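Local atomic coordinates of conjugal transfer protein-like C-terminal domain-containing protein (Enterococcus faecalis, PDB entry 4EC6), a protein that probably serves in plasmid conjugation as a membrane-associated transfer protein whose C-terminal, NTF2-like domain resembles VirB8 type IV secretion proteins. Residues A[138-143]-A[147-152]; A[108-111]-A[116-119]; A[121-126]-A[153-158]. All coordinates share one frame; numbering follows the deposited sequence.

Contact 1. Residues A[138-143]-A[147-152]; sequences FEVEPT and FLVTTQ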
ATOM      1  N   PHE A 138       7.279 -15.624   5.867  1.00 14.42           N
ATOM      2  CA  PHE A 138       8.703 -15.857   5.883  1.00 13.65           C
ATOM      3  C   PHE A 138       9.337 -15.000   6.987  1.00 14.94           C
ATOM      4  O   PHE A 138       8.749 -14.032   7.451  1.00 14.70           O
ATOM      5  CB  PHE A 138       9.319 -15.592   4.525  1.00 11.85           C
ATOM      6  CG  PHE A 138       9.125 -14.198   3.999  1.00 10.88           C
ATOM      7  CD1 PHE A 138      10.088 -13.206   4.236  1.00 10.58           C
ATOM      8  CD2 PHE A 138       8.027 -13.878   3.186  1.00 10.26           C
ATOM      9  CE1 PHE A 138       9.936 -11.929   3.719  1.00 10.39           C
ATOM     10  CE2 PHE A 138       7.886 -12.582   2.658  1.00 10.39           C
ATOM     11  CZ  PHE A 138       8.829 -11.608   2.921  1.00 10.01           C
ATOM     12  N   GLU A 139      10.522 -15.357   7.433  1.00 17.39           N
ATOM     13  CA  GLU A 139      11.191 -14.512   8.443  1.00 19.94           C
ATOM     14  C   GLU A 139      12.248 -13.576   7.878  1.00 19.28           C
ATOM     15  O   GLU A 139      12.752 -13.782   6.799  1.00 19.59           O
ATOM     16  CB  GLU A 139      11.708 -15.360   9.579  1.00 20.31           C
ATOM     17  CG  GLU A 139      10.575 -16.182  10.096  1.00 22.52           C
ATOM     18  CD  GLU A 139      11.012 -17.181  11.133  1.00 28.26           C
ATOM     19  OE1 GLU A 139      12.118 -16.988  11.734  1.00 30.43           O
ATOM     20  OE2 GLU A 139      10.237 -18.165  11.327  1.00 28.78           O
ATOM     21  N   VAL A 140      12.589 -12.567   8.645  1.00 20.29           N
ATOM     22  CA  VAL A 140      13.388 -11.430   8.177  1.00 21.16           C
ATOM     23  C   VAL A 140      14.211 -10.984   9.373  1.00 21.49           C
ATOM     24  O   VAL A 140      13.722 -11.041  10.469  1.00 22.57           O
ATOM     25  CB  VAL A 140      12.434 -10.310   7.750  1.00 20.51           C
ATOM     26  CG1 VAL A 140      13.093  -8.950   7.746  1.00 22.33           C
ATOM     27  CG2 VAL A 140      11.944 -10.625   6.360  1.00 21.94           C
ATOM     28  N   GLU A 141      15.474 -10.635   9.177  1.00 22.06           N
ATOM     29  CA  GLU A 141      16.345 -10.196  10.268  1.00 23.47           C
ATOM     30  C   GLU A 141      17.043  -8.923   9.868  1.00 24.71           C
ATOM     31  O   GLU A 141      17.312  -8.694   8.682  1.00 24.57           O
ATOM     32  CB  GLU A 141      17.339 -11.273  10.668  1.00 23.50           C
ATOM     33  CG  GLU A 141      16.694 -12.448  11.393  1.00 24.46           C
ATOM     34  CD  GLU A 141      17.656 -13.630  11.562  1.00 27.17           C
ATOM     35  OE1 GLU A 141      18.897 -13.426  11.480  1.00 26.62           O
ATOM     36  OE2 GLU A 141      17.172 -14.782  11.741  1.00 28.87           O
ATOM     37  N   PRO A 142      17.258  -8.029  10.837  1.00 27.37           N
ATOM     38  CA  PRO A 142      17.889  -6.781  10.419  1.00 27.04           C
ATOM     39  C   PRO A 142      19.369  -7.036  10.245  1.00 27.27           C
ATOM     40  O   PRO A 142      19.896  -7.994  10.790  1.00 26.32           O
ATOM     41  CB  PRO A 142      17.641  -5.845  11.602  1.00 27.41           C
ATOM     42  CG  PRO A 142      17.464  -6.753  12.792  1.00 27.01           C
ATOM     43  CD  PRO A 142      16.774  -7.980  12.236  1.00 28.16           C
ATOM     44  N   THR A 143      20.003  -6.203   9.448  1.00 29.14           N
ATOM     45  CA  THR A 143      21.435  -6.225   9.257  1.00 32.94           C
ATOM     46  C   THR A 143      21.822  -4.810   9.581  1.00 36.59           C
ATOM     47  O   THR A 143      20.952  -3.944   9.580  1.00 39.15           O
ATOM     48  CB  THR A 143      21.814  -6.618   7.807  1.00 29.62           C
ATOM     49  OG1 THR A 143      21.162  -5.760   6.858  1.00 28.24           O
ATOM     50  CG2 THR A 143      21.369  -8.002   7.560  1.00 26.91           C
ATOM     51  N   PHE A 147      18.135  -5.425   5.858  1.00 33.58           N
ATOM     52  CA  PHE A 147      17.329  -6.627   6.170  1.00 27.85           C
ATOM     53  C   PHE A 147      17.723  -7.812   5.334  1.00 23.76           C
ATOM     54  O   PHE A 147      18.210  -7.644   4.225  1.00 23.68           O
ATOM     55  CB  PHE A 147      15.862  -6.351   5.919  1.00 28.72           C
ATOM     56  CG  PHE A 147      15.350  -5.165   6.654  1.00 33.25           C
ATOM     57  CD1 PHE A 147      15.023  -5.263   7.989  1.00 34.26           C
ATOM     58  CD2 PHE A 147      15.218  -3.933   6.003  1.00 37.84           C
ATOM     59  CE1 PHE A 147      14.554  -4.161   8.678  1.00 39.81           C
ATOM     60  CE2 PHE A 147      14.765  -2.810   6.687  1.00 40.82           C
ATOM     61  CZ  PHE A 147      14.430  -2.923   8.029  1.00 41.68           C
ATOM     62  N   LEU A 148      17.509  -9.012   5.867  1.00 19.29           N
ATOM     63  CA  LEU A 148      17.636 -10.206   5.055  1.00 16.46           C
ATOM     64  C   LEU A 148      16.493 -11.189   5.381  1.00 16.02           C
ATOM     65  O   LEU A 148      16.052 -11.256   6.541  1.00 15.63           O
ATOM     66  CB  LEU A 148      18.977 -10.854   5.271  1.00 15.36           C
ATOM     67  CG  LEU A 148      20.256 -10.181   4.759  1.00 15.15           C
ATOM     68  CD1 LEU A 148      21.502 -10.726   5.442  1.00 13.01           C
ATOM     69  CD2 LEU A 148      20.351 -10.343   3.254  1.00 14.31           C
ATOM     70  N   VAL A 149      15.985 -11.884   4.353  1.00 14.09           N
ATOM     71  CA  VAL A 149      15.072 -13.005   4.529  1.00 14.14           C
ATOM     72  C   VAL A 149      15.879 -14.202   5.093  1.00 14.44           C
ATOM     73  O   VAL A 149      16.983 -14.467   4.617  1.00 15.11           O
ATOM     74  CB  VAL A 149      14.432 -13.424   3.171  1.00 13.81           C
ATOM     75  CG1 VAL A 149      13.649 -14.712   3.300  1.00 12.78           C
ATOM     76  CG2 VAL A 149      13.562 -12.312   2.595  1.00 13.04           C
ATOM     77  N   THR A 150      15.327 -14.937   6.059  1.00 13.52           N
ATOM     78  CA  THR A 150      16.052 -16.006   6.684  1.00 13.78           C
ATOM     79  C   THR A 150      15.338 -17.361   6.697  1.00 15.01           C
ATOM     80  O   THR A 150      15.817 -18.295   7.313  1.00 16.16           O
ATOM     81  CB  THR A 150      16.404 -15.653   8.150  1.00 14.19           C
ATOM     82  OG1 THR A 150      15.197 -15.374   8.887  1.00 14.79           O
ATOM     83  CG2 THR A 150      17.297 -14.463   8.231  1.00 14.14           C
ATOM     84  N   THR A 151      14.160 -17.482   6.105  1.00 15.64           N
ATOM     85  CA  THR A 151      13.543 -18.808   5.922  1.00 15.41           C
ATOM     86  C   THR A 151      13.009 -18.878   4.496  1.00 15.46           C
ATOM     87  O   THR A 151      12.873 -17.859   3.827  1.00 14.49           O
ATOM     88  CB  THR A 151      12.375 -19.048   6.857  1.00 15.31           C
ATOM     89  OG1 THR A 151      11.438 -17.980   6.686  1.00 16.32           O
ATOM     90  CG2 THR A 151      12.819 -19.092   8.277  1.00 14.64           C
ATOM     91  N   GLN A 152      12.717 -20.071   4.013  1.00 16.01           N
ATOM     92  CA  GLN A 152      12.114 -20.157   2.696  1.00 16.81           C
ATOM     93  C   GLN A 152      10.619 -19.796   2.870  1.00 15.91           C
ATOM     94  O   GLN A 152      10.022 -20.273   3.788  1.00 15.36           O
ATOM     95  CB  GLN A 152      12.279 -21.554   2.139  1.00 18.05           C
ATOM     96  CG  GLN A 152      11.532 -21.653   0.825  1.00 21.53           C
ATOM     97  CD  GLN A 152      11.687 -22.970   0.173  1.00 24.58           C
ATOM     98  OE1 GLN A 152      11.678 -23.989   0.842  1.00 29.99           O
ATOM     99  NE2 GLN A 152      11.829 -22.973  -1.150  1.00 27.41           N
TER
HETATM  100  O   HOH W   1      21.176  -6.042   4.085  1.00 26.02           O
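Val149 and the ring of Phe138 meet nearly at right angles in a beta hairpin, a worked example of how two antiparallel strands give each sheet face its own chemistry. The CG2 methyl of Val149 comes within 3.8 Å of Phe138 CE1, while its CG1 leans on the neighbouring ring atom CD1. Phe138 carries CG between its backbone N and carbonyl carbon (chi1 59°), a setting that lays the ring beside both methyls. On the same face Val140 and Phe147 pass each other at a slant, with Val140 CG1 4.2 Å from Phe147 CD1. Helix 54-68 covers this apolar row: Phe64 meets the Phe138 ring and Phe60 that of Phe147, which also packs on Tyr108 of the second subunit.

The other face carries Glu141 and Leu148, whose backbones exchange two bonds of 2.8 Å, Glu141 N to Leu148 O and Leu148 N to Glu141 O. The extended side chain of Glu141 crosses Thr150, and its CD touches Thr150 CG2 at 3.5 Å. At the turn end, Thr143 CG2 abuts Leu148 CD1, also at 3.5 Å.

Beyond Val149 the regular strand pairing lapses. Glu139 O still accepts Thr150 N at 2.9 Å, but from above the carbonyl plane, and Glu139 N turns to a side chain, giving a nearly straight bond (165°) to Thr151 OG1. A threonine hydroxyl thus does the work of a backbone carbonyl, so the end of the hairpin far from its turn stays tied where strand 147-157 is interrupted.

Contact 2. Residues A[108-111]-A[116-119]; sequences YGSE and GYSV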
ATOM      1  N   TYR A 108       0.367  -8.051   5.820  1.00 12.28           N
ATOM      2  CA  TYR A 108      -0.580  -8.654   6.764  1.00 12.45           C
ATOM      3  C   TYR A 108       0.006  -8.753   8.182  1.00 13.70           C
ATOM      4  O   TYR A 108      -0.512  -9.456   9.043  1.00 15.59           O
ATOM      5  CB  TYR A 108      -1.068 -10.016   6.230  1.00 11.87           C
ATOM      6  CG  TYR A 108      -2.476 -10.420   6.671  1.00 12.02           C
ATOM      7  CD1 TYR A 108      -3.540  -9.569   6.514  1.00 12.01           C
ATOM      8  CD2 TYR A 108      -2.733 -11.671   7.236  1.00 12.35           C
ATOM      9  CE1 TYR A 108      -4.813  -9.903   6.917  1.00 12.24           C
ATOM     10  CE2 TYR A 108      -4.018 -12.043   7.633  1.00 12.48           C
ATOM     11  CZ  TYR A 108      -5.056 -11.138   7.470  1.00 12.96           C
ATOM     12  OH  TYR A 108      -6.351 -11.457   7.858  1.00 12.96           O
ATOM     13  N   GLY A 109       1.079  -8.024   8.448  1.00 14.28           N
ATOM     14  CA  GLY A 109       1.577  -7.899   9.802  1.00 14.39           C
ATOM     15  C   GLY A 109       2.754  -8.789  10.112  1.00 15.27           C
ATOM     16  O   GLY A 109       3.125  -9.684   9.350  1.00 15.18           O
ATOM     17  N   SER A 110       3.334  -8.556  11.272  1.00 16.39           N
ATOM     18  CA  SER A 110       4.499  -9.289  11.686  1.00 17.94           C
ATOM     19  C   SER A 110       4.358  -9.743  13.107  1.00 18.98           C
ATOM     20  O   SER A 110       3.470  -9.338  13.814  1.00 18.56           O
ATOM     21  CB  SER A 110       5.721  -8.392  11.567  1.00 18.27           C
ATOM     22  OG  SER A 110       5.567  -7.378  12.513  1.00 19.17           O
ATOM     23  N   GLU A 111       5.296 -10.564  13.522  1.00 22.08           N
ATOM     24  CA  GLU A 111       5.273 -11.259  14.766  1.00 23.33           C
ATOM     25  C   GLU A 111       6.745 -11.347  15.089  1.00 21.49           C
ATOM     26  O   GLU A 111       7.556 -11.878  14.302  1.00 18.99           O
ATOM     27  CB  GLU A 111       4.679 -12.648  14.530  1.00 29.94           C
ATOM     28  CG  GLU A 111       4.153 -13.363  15.741  1.00 42.37           C
ATOM     29  CD  GLU A 111       3.018 -12.601  16.408  1.00 58.76           C
ATOM     30  OE1 GLU A 111       1.868 -12.691  15.895  1.00 66.81           O
ATOM     31  OE2 GLU A 111       3.281 -11.915  17.443  1.00 62.11           O
ATOM     32  N   GLY A 116      14.394 -11.738  14.756  1.00 31.18           N
ATOM     33  CA  GLY A 116      13.789 -10.894  13.776  1.00 27.29           C
ATOM     34  C   GLY A 116      12.294 -10.835  13.862  1.00 26.96           C
ATOM     35  O   GLY A 116      11.699 -10.618  14.939  1.00 26.81           O
ATOM     36  N   TYR A 117      11.693 -10.979  12.690  1.00 24.34           N
ATOM     37  CA  TYR A 117      10.274 -10.896  12.568  1.00 23.67           C
ATOM     38  C   TYR A 117       9.818 -11.907  11.582  1.00 21.64           C
ATOM     39  O   TYR A 117      10.469 -12.116  10.573  1.00 22.49           O
ATOM     40  CB  TYR A 117       9.887  -9.509  12.102  1.00 24.06           C
ATOM     41  CG  TYR A 117       9.980  -8.523  13.212  1.00 26.58           C
ATOM     42  CD1 TYR A 117       8.858  -8.215  13.966  1.00 27.68           C
ATOM     43  CD2 TYR A 117      11.197  -7.892  13.539  1.00 27.98           C
ATOM     44  CE1 TYR A 117       8.927  -7.304  14.992  1.00 27.48           C
ATOM     45  CE2 TYR A 117      11.267  -6.959  14.563  1.00 26.25           C
ATOM     46  CZ  TYR A 117      10.128  -6.693  15.279  1.00 29.07           C
ATOM     47  OH  TYR A 117      10.134  -5.806  16.329  1.00 36.95           O
ATOM     48  N   SER A 118       8.710 -12.554  11.898  1.00 19.78           N
ATOM     49  CA  SER A 118       7.975 -13.336  10.938  1.00 18.29           C
ATOM     50  C   SER A 118       6.947 -12.389  10.281  1.00 17.54           C
ATOM     51  O   SER A 118       6.138 -11.757  10.986  1.00 15.67           O
ATOM     52  CB  SER A 118       7.268 -14.477  11.662  1.00 19.27           C
ATOM     53  OG  SER A 118       6.485 -15.188  10.736  1.00 22.16           O
ATOM     54  N   VAL A 119       6.999 -12.256   8.949  1.00 15.59           N
ATOM     55  CA  VAL A 119       6.078 -11.343   8.263  1.00 14.90           C
ATOM     56  C   VAL A 119       5.062 -12.109   7.430  1.00 14.78           C
ATOM     57  O   VAL A 119       5.359 -13.156   6.877  1.00 16.19           O
ATOM     58  CB  VAL A 119       6.808 -10.258   7.407  1.00 14.67           C
ATOM     59  CG1 VAL A 119       7.891  -9.593   8.204  1.00 15.06           C
ATOM     60  CG2 VAL A 119       7.456 -10.834   6.166  1.00 14.62           C
TER
HETATM   61  O   HOH W   2       3.043 -12.143  11.072  1.00 29.92           O
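Glu111 and Ser118 form the hydrogen-bonded pair of a beta hairpin whose first strand contains a classic beta bulge: Tyr108 and Gly109 both stand opposite Glu120. Such a hairpin illustrates how one strand pair can be firm at one point and relaxed a residue or two away. The firm part is the bond from Ser118 N to Glu111 O, 2.8 Å long, with the donor in the carbonyl plane. Next to it Ser110 CB sits 3.4 Å from Ser118 O, and Ser110 OG approaches Tyr117 CD1 to 3.7 Å. With chi1 at 67°, that hydroxyl lies between its own backbone N and carbonyl carbon; it is hydrogen-bonded to Gln54 NE2. Val119 CG1 reaches Ser110 CB on the same face.

On the Ser118 face the chain of exposed Glu111 bends at chi2, carrying its carboxylate off from the partner strand. The pairing slackens toward the bulge, where the return bond from Glu111 N to Ser118 O is weak, bent to 128° at the hydrogen. At the phi of Gly109, 100°, a CB would press on Tyr108 O, which suits glycine here. Lys56 NZ of the third subunit bonds to Tyr108 O. Between the strands, one water donates to Gly109 O at 3.0 Å and to Ser118 O at 3.1 Å.

Contact 3. Residues A[121-126]-A[153-158]; sequences YLLNVS and PKLTDF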
ATOM      1  N   TYR A 121       2.034 -11.702   4.202  1.00 12.82           N
ATOM      2  CA  TYR A 121       1.316 -10.939   3.184  1.00 12.08           C
ATOM      3  C   TYR A 121       0.144 -11.731   2.626  1.00 13.09           C
ATOM      4  O   TYR A 121       0.188 -12.964   2.524  1.00 13.41           O
ATOM      5  CB  TYR A 121       2.242 -10.539   2.046  1.00 10.89           C
ATOM      6  CG  TYR A 121       3.449  -9.717   2.454  1.00 10.20           C
ATOM      7  CD1 TYR A 121       3.542  -8.364   2.113  1.00 10.04           C
ATOM      8  CD2 TYR A 121       4.503 -10.282   3.167  1.00  9.90           C
ATOM      9  CE1 TYR A 121       4.621  -7.588   2.494  1.00  9.43           C
ATOM     10  CE2 TYR A 121       5.607  -9.524   3.540  1.00  9.91           C
ATOM     11  CZ  TYR A 121       5.648  -8.171   3.193  1.00  9.75           C
ATOM     12  OH  TYR A 121       6.719  -7.424   3.573  1.00  9.68           O
ATOM     13  N   LEU A 122      -0.907 -11.022   2.229  1.00 13.88           N
ATOM     14  CA  LEU A 122      -1.978 -11.634   1.437  1.00 14.27           C
ATOM     15  C   LEU A 122      -1.730 -11.345  -0.025  1.00 15.00           C
ATOM     16  O   LEU A 122      -1.463 -10.209  -0.375  1.00 16.08           O
ATOM     17  CB  LEU A 122      -3.348 -11.078   1.823  1.00 13.41           C
ATOM     18  CG  LEU A 122      -3.800 -11.485   3.194  1.00 14.38           C
ATOM     19  CD1 LEU A 122      -5.315 -11.359   3.183  1.00 14.67           C
ATOM     20  CD2 LEU A 122      -3.372 -12.917   3.585  1.00 13.54           C
ATOM     21  N   LEU A 123      -1.838 -12.355  -0.880  1.00 15.49           N
ATOM     22  CA  LEU A 123      -1.553 -12.197  -2.287  1.00 16.26           C
ATOM     23  C   LEU A 123      -2.737 -12.636  -3.133  1.00 17.47           C
ATOM     24  O   LEU A 123      -3.502 -13.533  -2.757  1.00 17.45           O
ATOM     25  CB  LEU A 123      -0.348 -13.059  -2.649  1.00 15.68           C
ATOM     26  CG  LEU A 123       0.893 -13.080  -1.765  1.00 15.29           C
ATOM     27  CD1 LEU A 123       1.912 -14.111  -2.222  1.00 14.54           C
ATOM     28  CD2 LEU A 123       1.549 -11.710  -1.801  1.00 15.41           C
ATOM     29  N   ASN A 124      -2.900 -12.005  -4.272  1.00 19.14           N
ATOM     30  CA  ASN A 124      -3.706 -12.604  -5.305  1.00 22.07           C
ATOM     31  C   ASN A 124      -2.673 -13.142  -6.273  1.00 23.14           C
ATOM     32  O   ASN A 124      -1.918 -12.350  -6.881  1.00 22.66           O
ATOM     33  CB  ASN A 124      -4.580 -11.581  -6.035  1.00 23.57           C
ATOM     34  CG  ASN A 124      -5.744 -11.053  -5.185  1.00 26.36           C
ATOM     35  OD1 ASN A 124      -6.328 -11.771  -4.349  1.00 26.70           O
ATOM     36  ND2 ASN A 124      -6.119  -9.776  -5.429  1.00 27.08           N
ATOM     37  N   VAL A 125      -2.600 -14.466  -6.397  1.00 23.17           N
ATOM     38  CA  VAL A 125      -1.810 -15.056  -7.485  1.00 25.95           C
ATOM     39  C   VAL A 125      -2.706 -15.627  -8.582  1.00 27.23           C
ATOM     40  O   VAL A 125      -3.888 -15.946  -8.380  1.00 25.45           O
ATOM     41  CB  VAL A 125      -0.689 -16.037  -7.012  1.00 25.82           C
ATOM     42  CG1 VAL A 125      -0.015 -15.490  -5.774  1.00 27.14           C
ATOM     43  CG2 VAL A 125      -1.211 -17.416  -6.694  1.00 27.81           C
ATOM     44  N   SER A 126      -2.114 -15.718  -9.750  1.00 33.49           N
ATOM     45  CA  SER A 126      -2.814 -16.143 -10.949  1.00 41.49           C
ATOM     46  C   SER A 126      -1.988 -17.276 -11.566  1.00 44.70           C
ATOM     47  O   SER A 126      -0.755 -17.174 -11.696  1.00 42.47           O
ATOM     48  CB  SER A 126      -2.956 -14.944 -11.883  1.00 41.61           C
ATOM     49  OG  SER A 126      -3.497 -15.295 -13.128  1.00 49.26           O
ATOM     50  N   PRO A 153      10.042 -18.908   2.031  1.00 15.79           N
ATOM     51  CA  PRO A 153       8.651 -18.481   2.254  1.00 15.41           C
ATOM     52  C   PRO A 153       7.663 -19.648   2.194  1.00 15.98           C
ATOM     53  O   PRO A 153       7.824 -20.513   1.348  1.00 15.24           O
ATOM     54  CB  PRO A 153       8.412 -17.518   1.093  1.00 14.25           C
ATOM     55  CG  PRO A 153       9.744 -16.980   0.762  1.00 14.24           C
ATOM     56  CD  PRO A 153      10.667 -18.145   0.927  1.00 15.30           C
ATOM     57  N   LYS A 154       6.697 -19.701   3.115  1.00 17.92           N
ATOM     58  CA  LYS A 154       5.539 -20.636   3.037  1.00 20.09           C
ATOM     59  C   LYS A 154       4.321 -19.975   2.403  1.00 20.28           C
ATOM     60  O   LYS A 154       3.846 -18.901   2.803  1.00 19.86           O
ATOM     61  CB  LYS A 154       5.095 -21.209   4.401  1.00 24.97           C
ATOM     62  CG  LYS A 154       6.150 -21.931   5.250  1.00 30.46           C
ATOM     63  CD  LYS A 154       7.276 -22.452   4.348  1.00 35.34           C
ATOM     64  CE  LYS A 154       8.219 -23.453   5.021  1.00 39.85           C
ATOM     65  NZ  LYS A 154       8.876 -24.231   3.919  1.00 39.09           N
ATOM     66  N   LEU A 155       3.804 -20.637   1.397  1.00 19.84           N
ATOM     67  CA  LEU A 155       2.655 -20.165   0.683  1.00 19.05           C
ATOM     68  C   LEU A 155       1.496 -21.069   1.097  1.00 20.52           C
ATOM     69  O   LEU A 155       1.653 -22.252   1.082  1.00 20.54           O
ATOM     70  CB  LEU A 155       2.970 -20.320  -0.786  1.00 17.99           C
ATOM     71  CG  LEU A 155       2.441 -19.410  -1.841  1.00 18.05           C
ATOM     72  CD1 LEU A 155       2.386 -17.961  -1.335  1.00 17.36           C
ATOM     73  CD2 LEU A 155       3.396 -19.607  -3.009  1.00 17.86           C
ATOM     74  N   THR A 156       0.342 -20.530   1.500  1.00 22.27           N
ATOM     75  CA  THR A 156      -0.773 -21.373   1.908  1.00 21.70           C
ATOM     76  C   THR A 156      -2.056 -20.749   1.444  1.00 21.87           C
ATOM     77  O   THR A 156      -2.123 -19.544   1.268  1.00 20.05           O
ATOM     78  CB  THR A 156      -0.868 -21.499   3.439  1.00 23.27           C
ATOM     79  OG1 THR A 156      -0.910 -20.195   4.024  1.00 24.40           O
ATOM     80  CG2 THR A 156       0.320 -22.267   4.021  1.00 23.08           C
ATOM     81  N   ASP A 157      -3.095 -21.566   1.271  1.00 23.14           N
ATOM     82  CA  ASP A 157      -4.413 -21.059   0.859  1.00 22.09           C
ATOM     83  C   ASP A 157      -5.016 -20.235   1.992  1.00 20.12           C
ATOM     84  O   ASP A 157      -4.705 -20.457   3.136  1.00 20.52           O
ATOM     85  CB  ASP A 157      -5.329 -22.222   0.524  1.00 25.81           C
ATOM     86  CG  ASP A 157      -5.042 -22.841  -0.849  1.00 29.67           C
ATOM     87  OD1 ASP A 157      -4.074 -22.439  -1.564  1.00 31.07           O
ATOM     88  OD2 ASP A 157      -5.817 -23.763  -1.198  1.00 31.01           O
ATOM     89  N   PHE A 158      -5.856 -19.267   1.676  1.00 18.19           N
ATOM     90  CA  PHE A 158      -6.318 -18.345   2.666  1.00 17.35           C
ATOM     91  C   PHE A 158      -7.725 -17.890   2.341  1.00 18.46           C
ATOM     92  O   PHE A 158      -8.096 -17.768   1.176  1.00 19.31           O
ATOM     93  CB  PHE A 158      -5.385 -17.097   2.749  1.00 15.32           C
ATOM     94  CG  PHE A 158      -5.913 -16.022   3.677  1.00 14.51           C
ATOM     95  CD1 PHE A 158      -5.591 -16.019   5.051  1.00 13.62           C
ATOM     96  CD2 PHE A 158      -6.795 -15.038   3.201  1.00 14.28           C
ATOM     97  CE1 PHE A 158      -6.114 -15.044   5.910  1.00 12.78           C
ATOM     98  CE2 PHE A 158      -7.299 -14.057   4.061  1.00 13.99           C
ATOM     99  CZ  PHE A 158      -6.951 -14.062   5.423  1.00 12.62           C
TER
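In the antiparallel sheet of this NTF2-like domain, Leu122 and Leu123 of strand 117-126 reach past the intervening strand 131-142 to Phe158 and Leu155, showing how side chains can join strands that are not neighbours. The backbones stay well apart: even the nearest CA atoms, those of Leu122 and Phe158, are 8.1 Å from each other. Contact is therefore made entirely by apolar ends.

The leucine-phenylalanine meeting is a CH-pi contact of clear geometry. Leu122 CD2 stands over the centre of one face of the Phe158 ring, 3.9 Å from its centroid and only 4° off the ring normal. The second methyl, CD1, is displaced from the centre and comes to 3.5 Å from Phe158 CE2. Phe158 holds CG anti to its backbone N (chi1 174°), turning that face to the CD2 methyl. A slighter meeting joins the two other residues, where Leu123 CD1 and Leu155 CD1 touch methyl to methyl at 4.0 Å and the side chains run about perpendicular.

Consecutive in a strand, the two leucines serve different surroundings. Leu122 and Phe158 both rest on Met133 of the intervening strand 131-142, Phe160 meets the Phe158 ring edge-to-face, and Thr59 of the third subunit packs on Leu122. Leu123 instead leans on Phe69, just beyond helix 54-68, and on Leu102 of strand 101-112.

All three contacts belong to one four-stranded antiparallel sheet with strands in the order 101-112, 117-126, 131-142, 147-157. Along the chain contact 2 closes first, at the hairpin of the first two strands; contact 1 joins the last two and lies wholly between the segments of contact 3. The centres of contacts 1 and 2 are about 10 Å apart, and Val140 N and Tyr117 O probably bond between them. The centre of contact 3 lies about 18 Å from that of contact 1 and about 15 Å from that of contact 2, with Phe138 against Pro153 and Tyr108 against Leu122 as links. Contacts 2 and 3 also touch the third subunit, so the sheet contributes to the assembly.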